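Local atomic coordinates of RimK domain protein ATP-grasp (Sphaerobacter thermophilus, PDB entry 5I47), a protein that probably binds ATP and a metal ion as an ATP-grasp ligase of the RimK/LysX type, perhaps joining an amino acid to a carboxylate. Residues Ser189-Glu194 / Ala268-Asp273. Sequence-based numbering, arbitrary orientation.
Sequences SLAGIE and AGMIAD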
loop_
_atom_site.group_PDB
_atom_site.type_symbol
_atom_site.label_atom_id
_atom_site.label_comp_id
_atom_site.label_asym_id
_atom_site.label_seq_id
_atom_site.Cartn_x
_atom_site.Cartn_y
_atom_site.Cartn_z
ATOM N N SER B 189 19.351 -19.539 -0.967
ATOM C CA SER B 189 18.955 -20.939 -0.904
ATOM C C SER B 189 18.112 -21.192 0.339
ATOM O O SER B 189 18.038 -20.367 1.253
ATOM C CB SER B 189 20.177 -21.869 -0.894
ATOM O OG SER B 189 21.070 -21.557 -1.947
ATOM N N LEU B 190 17.482 -22.362 0.358
ATOM C CA LEU B 190 16.719 -22.831 1.508
ATOM C C LEU B 190 17.675 -23.171 2.644
ATOM O O LEU B 190 18.460 -24.117 2.540
ATOM C CB LEU B 190 15.888 -24.046 1.110
ATOM C CG LEU B 190 15.048 -24.722 2.189
ATOM C CD1 LEU B 190 13.954 -23.782 2.677
ATOM C CD2 LEU B 190 14.454 -26.015 1.652
ATOM N N ALA B 191 17.619 -22.401 3.729
ATOM C CA ALA B 191 18.486 -22.651 4.873
ATOM C C ALA B 191 17.988 -23.792 5.747
ATOM O O ALA B 191 18.775 -24.361 6.513
ATOM C CB ALA B 191 18.627 -21.386 5.721
ATOM N N GLY B 192 16.714 -24.136 5.658
ATOM C CA GLY B 192 16.185 -25.208 6.473
ATOM C C GLY B 192 14.678 -25.221 6.422
ATOM O O GLY B 192 14.031 -24.269 5.978
ATOM N N ILE B 193 14.128 -26.338 6.885
ATOM C CA ILE B 193 12.692 -26.545 6.991
ATOM C C ILE B 193 12.365 -26.778 8.457
ATOM O O ILE B 193 13.088 -27.497 9.154
ATOM C CB ILE B 193 12.231 -27.731 6.120
ATOM C CG1 ILE B 193 12.670 -27.507 4.670
ATOM C CG2 ILE B 193 10.729 -27.912 6.206
ATOM C CD1 ILE B 193 12.275 -28.615 3.726
ATOM N N GLU B 194 11.290 -26.154 8.929
ATOM C CA GLU B 194 10.908 -26.229 10.330
ATOM C C GLU B 194 9.414 -26.505 10.446
ATOM O O GLU B 194 8.662 -26.410 9.472
ATOM C CB GLU B 194 11.283 -24.941 11.074
ATOM C CG GLU B 194 12.781 -24.729 11.194
ATOM C CD GLU B 194 13.139 -23.400 11.826
ATOM O OE1 GLU B 194 12.350 -22.442 11.684
ATOM O OE2 GLU B 194 14.211 -23.313 12.463
ATOM N N ALA B 268 23.021 -16.753 9.952
ATOM C CA ALA B 268 23.561 -15.398 9.935
ATOM C C ALA B 268 24.676 -15.258 8.906
ATOM O O ALA B 268 24.810 -14.209 8.265
ATOM C CB ALA B 268 24.061 -15.016 11.328
ATOM N N GLY B 269 25.484 -16.303 8.732
ATOM C CA GLY B 269 26.544 -16.242 7.740
ATOM C C GLY B 269 26.008 -16.148 6.325
ATOM O O GLY B 269 26.501 -15.357 5.516
HETATM N N MSE B 270 24.990 -16.940 6.012
HETATM C CA MSE B 270 24.362 -16.911 4.697
HETATM C C MSE B 270 23.751 -15.547 4.397
HETATM O O MSE B 270 23.848 -15.046 3.277
HETATM C CB MSE B 270 23.288 -17.991 4.604
HETATM C CG MSE B 270 23.804 -19.387 4.867
HETATM SE SE MSE B 270 22.358 -20.685 4.966
HETATM C CE MSE B 270 21.652 -20.483 3.151
ATOM N N ILE B 271 23.117 -14.955 5.410
ATOM C CA ILE B 271 22.515 -13.635 5.247
ATOM C C ILE B 271 23.593 -12.588 5.002
ATOM O O ILE B 271 23.467 -11.742 4.109
ATOM C CB ILE B 271 21.651 -13.288 6.471
ATOM C CG1 ILE B 271 20.447 -14.228 6.548
ATOM C CG2 ILE B 271 21.198 -11.839 6.417
ATOM C CD1 ILE B 271 19.460 -13.870 7.624
ATOM N N ALA B 272 24.675 -12.636 5.782
ATOM C CA ALA B 272 25.776 -11.700 5.576
ATOM C C ALA B 272 26.400 -11.867 4.199
ATOM O O ALA B 272 26.827 -10.880 3.588
ATOM C CB ALA B 272 26.832 -11.883 6.665
ATOM N N ASP B 273 26.463 -13.103 3.695
ATOM C CA ASP B 273 26.947 -13.324 2.336
ATOM C C ASP B 273 25.982 -12.746 1.310
ATOM O O ASP B 273 26.405 -12.112 0.339
ATOM C CB ASP B 273 27.162 -14.817 2.083
ATOM C CG ASP B 273 28.397 -15.362 2.781
ATOM O OD1 ASP B 273 29.348 -14.583 3.013
ATOM O OD2 ASP B 273 28.418 -16.575 3.092
#
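Met270, a selenomethionine, reaches from its helix to the strand residue Ala191 and alone bridges the two segments from the helix side. Its SE lies 3.9 Å from Ala191 CB, and the terminal methyl CE sits against the same carbon at 4.1 Å. This side-chain touch is apolar; CE also comes within 4.1 Å of the backbone carbonyl O of Ser189, a loose van der Waals approach without a hydrogen bond. The contact is small, burying 113 Å² over both sides. An extended chi2 (173°) carries SE of Met270 out to the alanine methyl, and the bend at chi3 (62°) then places CE, which reaches both Ala191 CB and Ser189 O. In the ATP-grasp fold, strand 190-196 belongs to a five-stranded antiparallel sheet, between strands 180-187 and 209-211, and the C-terminal helix 267-275 sends this one side chain across to it at the surface, with 8.2 Å between the CA atoms of Ala191 and Met270. The Ala191 side chain also touches Val184, Ala186 and Leu260, while Ala191 and Gly192 are both hydrogen-bonded through the backbone to Val184, which holds this part of the strand in the sheet. On the helix, Asp273 forms a salt bridge with Arg28, just past helix 16-27.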